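Local coordinates for protein putative hemolysin (Streptococcus mutans UA159, PDB 2RK5) that is of unknown function but, as a CorC/HlyC-type transporter-associated domain of a membrane-bound putative hemolysin, may bind flavin adenine dinucleotide, at residues I5-T17 / K74-S86. Residues are numbered along the deposited sequence; the frame is centred on the assembly and turned at random. Where two conformers were deposited one is given.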
loop_
_atom_site.group_PDB
_atom_site.type_symbol
_atom_site.label_atom_id
_atom_site.label_comp_id
_atom_site.label_asym_id
_atom_site.label_seq_id
_atom_site.Cartn_x
_atom_site.Cartn_y
_atom_site.Cartn_z
ATOM N N ILE A 5 -11.732 -13.017 -17.646
ATOM C CA ILE A 5 -12.834 -13.659 -16.913
ATOM C C ILE A 5 -14.210 -13.425 -17.569
ATOM O O ILE A 5 -15.164 -14.171 -17.311
ATOM C CB ILE A 5 -12.838 -13.281 -15.408
ATOM C CG1 ILE A 5 -13.109 -11.795 -15.207
ATOM C CG2 ILE A 5 -11.490 -13.664 -14.780
ATOM C CD1 ILE A 5 -13.540 -11.458 -13.805
ATOM N N ALA A 6 -14.290 -12.421 -18.437
ATOM C CA ALA A 6 -15.500 -12.116 -19.210
ATOM C C ALA A 6 -15.015 -11.214 -20.337
ATOM O O ALA A 6 -13.839 -10.867 -20.355
ATOM C CB ALA A 6 -16.504 -11.412 -18.336
ATOM N N ASP A 7 -15.869 -10.857 -21.294
ATOM C CA ASP A 7 -15.411 -10.054 -22.424
ATOM C C ASP A 7 -14.874 -8.725 -21.880
ATOM O O ASP A 7 -15.532 -8.091 -21.072
ATOM C CB ASP A 7 -16.536 -9.777 -23.435
ATOM C CG ASP A 7 -16.799 -10.947 -24.381
ATOM O OD1 ASP A 7 -16.073 -11.973 -24.355
ATOM O OD2 ASP A 7 -17.752 -10.833 -25.174
ATOM N N ASN A 8 -13.664 -8.371 -22.294
ATOM C CA ASN A 8 -13.006 -7.121 -21.885
ATOM C C ASN A 8 -12.879 -6.942 -20.368
ATOM O O ASN A 8 -12.763 -5.812 -19.883
ATOM C CB ASN A 8 -13.754 -5.939 -22.508
ATOM C CG ASN A 8 -13.758 -5.995 -24.034
ATOM O OD1 ASN A 8 -14.810 -5.892 -24.668
ATOM N ND2 ASN A 8 -12.590 -6.203 -24.621
ATOM N N THR A 9 -12.887 -8.054 -19.633
ATOM C CA THR A 9 -12.784 -8.029 -18.177
ATOM C C THR A 9 -11.725 -9.013 -17.735
ATOM O O THR A 9 -11.758 -10.168 -18.127
ATOM C CB THR A 9 -14.133 -8.388 -17.533
ATOM O OG1 THR A 9 -15.174 -7.630 -18.176
ATOM C CG2 THR A 9 -14.111 -8.137 -16.026
ATOM N N TYR A 10 -10.789 -8.553 -16.897
ATOM C CA TYR A 10 -9.619 -9.337 -16.515
ATOM C C TYR A 10 -9.333 -9.261 -15.021
ATOM O O TYR A 10 -9.674 -8.271 -14.375
ATOM C CB TYR A 10 -8.378 -8.841 -17.263
ATOM C CG TYR A 10 -8.553 -8.768 -18.754
ATOM C CD1 TYR A 10 -8.074 -9.768 -19.583
ATOM C CD2 TYR A 10 -9.225 -7.702 -19.337
ATOM C CE1 TYR A 10 -8.271 -9.708 -20.971
ATOM C CE2 TYR A 10 -9.408 -7.634 -20.717
ATOM C CZ TYR A 10 -8.935 -8.643 -21.524
ATOM O OH TYR A 10 -9.117 -8.596 -22.903
ATOM N N ILE A 11 -8.737 -10.323 -14.483
ATOM C CA ILE A 11 -8.131 -10.272 -13.153
ATOM C C ILE A 11 -6.632 -10.329 -13.340
ATOM O O ILE A 11 -6.122 -11.192 -14.061
ATOM C CB ILE A 11 -8.614 -11.408 -12.217
ATOM C CG1 ILE A 11 -10.131 -11.327 -12.036
ATOM C CG2 ILE A 11 -7.934 -11.340 -10.862
ATOM C CD1 ILE A 11 -10.614 -10.145 -11.247
ATOM N N VAL A 12 -5.932 -9.367 -12.734
ATOM C CA VAL A 12 -4.464 -9.349 -12.732
ATOM C C VAL A 12 -3.921 -9.410 -11.316
ATOM O O VAL A 12 -4.496 -8.826 -10.411
ATOM C CB VAL A 12 -3.841 -8.115 -13.461
ATOM C CG1 VAL A 12 -4.377 -8.049 -14.886
ATOM C CG2 VAL A 12 -4.047 -6.835 -12.717
ATOM N N LEU A 13 -2.779 -10.090 -11.177
ATOM C CA LEU A 13 -2.029 -10.072 -9.951
ATOM C C LEU A 13 -1.422 -8.691 -9.739
ATOM O O LEU A 13 -0.881 -8.087 -10.672
ATOM C CB LEU A 13 -0.928 -11.123 -9.954
ATOM C CG LEU A 13 -1.430 -12.550 -10.173
ATOM C CD1 LEU A 13 -0.246 -13.479 -9.987
ATOM C CD2 LEU A 13 -2.598 -12.925 -9.244
ATOM N N GLY A 14 -1.524 -8.196 -8.506
ATOM C CA GLY A 14 -0.977 -6.884 -8.183
ATOM C C GLY A 14 0.514 -6.787 -8.441
ATOM O O GLY A 14 1.060 -5.717 -8.673
ATOM N N THR A 15 1.184 -7.923 -8.331
ATOM C CA THR A 15 2.646 -8.001 -8.517
ATOM C C THR A 15 3.036 -7.991 -9.997
ATOM O O THR A 15 4.215 -7.929 -10.322
ATOM C CB THR A 15 3.241 -9.262 -7.842
ATOM O OG1 THR A 15 2.487 -10.395 -8.268
ATOM C CG2 THR A 15 3.182 -9.112 -6.338
ATOM N N MET A 16 2.056 -8.063 -10.900
ATOM C CA MET A 16 2.375 -7.957 -12.345
ATOM C C MET A 16 3.135 -6.633 -12.591
ATOM O O MET A 16 2.719 -5.553 -12.165
ATOM C CB MET A 16 1.105 -8.036 -13.189
ATOM C CG MET A 16 1.325 -8.086 -14.714
ATOM S SD MET A 16 -0.267 -8.233 -15.628
ATOM C CE MET A 16 0.250 -8.929 -17.284
ATOM N N THR A 17 4.287 -6.715 -13.258
ATOM C CA THR A 17 5.059 -5.510 -13.488
ATOM C C THR A 17 4.310 -4.617 -14.454
ATOM O O THR A 17 3.527 -5.083 -15.264
ATOM C CB THR A 17 6.462 -5.800 -14.068
ATOM O OG1 THR A 17 6.334 -6.262 -15.422
ATOM C CG2 THR A 17 7.199 -6.856 -13.235
ATOM N N LYS A 74 -4.678 -7.471 1.097
ATOM C CA LYS A 74 -4.040 -8.220 2.190
ATOM C C LYS A 74 -3.025 -7.280 2.859
ATOM O O LYS A 74 -2.118 -6.783 2.183
ATOM C CB LYS A 74 -3.275 -9.439 1.660
ATOM C CG LYS A 74 -3.982 -10.438 0.719
ATOM C CD LYS A 74 -3.065 -11.676 0.377
ATOM C CE LYS A 74 -3.544 -12.445 -0.874
ATOM N NZ LYS A 74 -2.532 -13.493 -1.327
ATOM N N ASP A 75 -3.161 -7.008 4.158
ATOM C CA ASP A 75 -2.171 -6.203 4.888
ATOM C C ASP A 75 -1.834 -4.875 4.212
ATOM O O ASP A 75 -0.674 -4.509 4.115
ATOM C CB ASP A 75 -0.864 -6.995 5.031
ATOM C CG ASP A 75 0.072 -6.395 6.072
ATOM O OD1 ASP A 75 -0.416 -5.972 7.138
ATOM O OD2 ASP A 75 1.290 -6.390 5.838
ATOM N N GLY A 76 -2.841 -4.202 3.677
ATOM C CA GLY A 76 -2.589 -2.951 2.940
ATOM C C GLY A 76 -2.064 -3.105 1.521
ATOM O O GLY A 76 -1.793 -2.108 0.815
ATOM N N ARG A 77 -1.870 -4.341 1.076
ATOM C CA ARG A 77 -1.412 -4.559 -0.291
ATOM C C ARG A 77 -2.622 -4.935 -1.141
ATOM O O ARG A 77 -3.370 -5.822 -0.777
ATOM C CB ARG A 77 -0.353 -5.667 -0.350
ATOM C CG ARG A 77 0.547 -5.585 -1.579
ATOM C CD ARG A 77 1.316 -4.269 -1.655
ATOM N NE ARG A 77 1.905 -4.068 -2.981
ATOM C CZ ARG A 77 2.388 -2.916 -3.455
ATOM N NH1 ARG A 77 2.327 -1.789 -2.752
ATOM N NH2 ARG A 77 2.937 -2.885 -4.651
ATOM N N VAL A 78 -2.820 -4.262 -2.275
ATOM C CA VAL A 78 -3.759 -4.769 -3.267
ATOM C C VAL A 78 -3.037 -5.898 -3.968
ATOM O O VAL A 78 -2.064 -5.687 -4.700
ATOM C CB VAL A 78 -4.156 -3.688 -4.262
ATOM C CG1 VAL A 78 -5.261 -4.211 -5.160
ATOM C CG2 VAL A 78 -4.625 -2.450 -3.500
ATOM N N THR A 79 -3.527 -7.107 -3.792
ATOM C CA THR A 79 -2.888 -8.292 -4.370
ATOM C C THR A 79 -3.542 -8.780 -5.682
ATOM O O THR A 79 -2.901 -9.515 -6.450
ATOM C CB THR A 79 -2.857 -9.416 -3.354
ATOM O OG1 THR A 79 -4.190 -9.746 -3.001
ATOM C CG2 THR A 79 -2.111 -8.975 -2.117
ATOM N N LYS A 80 -4.794 -8.399 -5.925
ATOM C CA LYS A 80 -5.496 -8.692 -7.177
ATOM C C LYS A 80 -6.327 -7.507 -7.570
ATOM O O LYS A 80 -6.937 -6.863 -6.715
ATOM C CB LYS A 80 -6.395 -9.910 -7.075
ATOM C CG LYS A 80 -5.663 -11.222 -6.882
ATOM C CD LYS A 80 -6.573 -12.453 -7.031
ATOM C CE LYS A 80 -5.774 -13.757 -6.770
ATOM N NZ LYS A 80 -6.609 -15.006 -6.765
ATOM N N LEU A 81 -6.319 -7.215 -8.868
ATOM C CA LEU A 81 -7.110 -6.139 -9.443
ATOM C C LEU A 81 -8.012 -6.682 -10.534
ATOM O O LEU A 81 -7.612 -7.563 -11.289
ATOM C CB LEU A 81 -6.213 -5.086 -10.078
ATOM C CG LEU A 81 -5.471 -4.099 -9.191
ATOM C CD1 LEU A 81 -4.425 -3.355 -10.041
ATOM C CD2 LEU A 81 -6.451 -3.077 -8.592
ATOM N N LYS A 82 -9.207 -6.110 -10.641
ATOM C CA LYS A 82 -10.078 -6.277 -11.786
ATOM C C LYS A 82 -9.805 -5.148 -12.775
ATOM O O LYS A 82 -9.741 -3.993 -12.372
ATOM C CB LYS A 82 -11.528 -6.218 -11.352
ATOM C CG LYS A 82 -12.521 -6.595 -12.425
ATOM C CD LYS A 82 -13.941 -6.497 -11.872
ATOM C CE LYS A 82 -14.909 -7.246 -12.703
ATOM N NZ LYS A 82 -16.222 -7.353 -11.983
ATOM N N ILE A 83 -9.632 -5.490 -14.047
ATOM C CA ILE A 83 -9.368 -4.512 -15.114
ATOM C C ILE A 83 -10.478 -4.641 -16.123
ATOM O O ILE A 83 -10.713 -5.718 -16.642
ATOM C CB ILE A 83 -8.036 -4.807 -15.847
ATOM C CG1 ILE A 83 -6.926 -5.038 -14.829
ATOM C CG2 ILE A 83 -7.697 -3.687 -16.858
ATOM C CD1 ILE A 83 -6.513 -3.863 -13.999
ATOM N N LEU A 84 -11.165 -3.535 -16.383
ATOM C CA LEU A 84 -12.181 -3.499 -17.438
ATOM C C LEU A 84 -11.676 -2.604 -18.553
ATOM O O LEU A 84 -11.273 -1.445 -18.298
ATOM C CB LEU A 84 -13.481 -2.924 -16.881
ATOM C CG LEU A 84 -14.173 -3.652 -15.714
ATOM C CD1 LEU A 84 -13.922 -5.118 -15.727
ATOM C CD2 LEU A 84 -13.821 -3.064 -14.397
ATOM N N VAL A 85 -11.670 -3.138 -19.775
ATOM C CA VAL A 85 -11.132 -2.408 -20.918
ATOM C C VAL A 85 -12.254 -1.891 -21.810
ATOM O O VAL A 85 -13.201 -2.630 -22.135
ATOM C CB VAL A 85 -10.168 -3.278 -21.752
ATOM C CG1 VAL A 85 -9.542 -2.454 -22.870
ATOM C CG2 VAL A 85 -9.044 -3.864 -20.856
ATOM N N SER A 86 -12.111 -0.614 -22.166
ATOM C CA SER A 86 -13.089 0.252 -22.835
ATOM C C SER A 86 -14.536 -0.012 -22.612
ATOM O O SER A 86 -14.956 0.125 -21.460
ATOM C CB SER A 86 -12.667 0.518 -24.261
ATOM O OG SER A 86 -11.434 1.188 -24.164
HETATM O O HOH W 1 2.793 -5.267 -6.173
#
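Ile83 O accepts the hydrogen bond of Tyr10 N at 2.8 Å, in its carbonyl plane, and the same oxygen meets two carbon groups: Thr9 CA in a CA-H...O contact and the edge of the Tyr10 ring, where Ile83 O lies near the ring plane, 3.7 Å from CD2. The return bond, Ile83 N to Tyr10 O, is straighter (168° at the hydrogen) and completes a hydrogen-bonded antiparallel pair. Val12 and Leu81 form the next such pair, each N-H lying nearly along the partner's C=O axis. Val85 N to Asn8 O closes one end of the ladder. At the other, where strand 9-13 turns away, Gly14 N approaches Thr79 O from well above its carbonyl plane.

On the face of Tyr10, Val12, Leu81 and Ile83, Val12 is turned with CG1 beside its backbone N (chi1 -56°), which sets CG1 3.9 Å from Ile83 CG1, while CG2 reaches Leu81 CB. Val85 CG2 comes obliquely to Tyr10 CE2 at 3.8 Å. Helix 18-25 packs over this side, with Phe25 edge-to-face on the Tyr10 ring and Phe21 against Ile83, and Tyr41 of helix 37-45 touches Leu81. The other face carries Thr9, Ile11, Leu13, Lys80, Lys82 and Leu84. Here Lys82, extended with CG anti to its backbone N (chi1 -171°), brings CE to Thr9 CG2 at 3.5 Å, Ile11 CD1 lies against the CA and CB of Lys82, and Lys80 CE runs alongside Leu13 CD2.

Strands 9-13 and 77-85 thus join the N-terminal hairpin to the C-terminal strand in mid-sheet. Reciprocal bonds satisfy the amides of Tyr10, Val12, Leu81 and Ile83, with one single bond at each end; mainly apolar side chains pack beneath the helices, and on the other face lysine methylenes pack among Thr9, Ile11 and Leu13, their ammonium groups lying past these contacts.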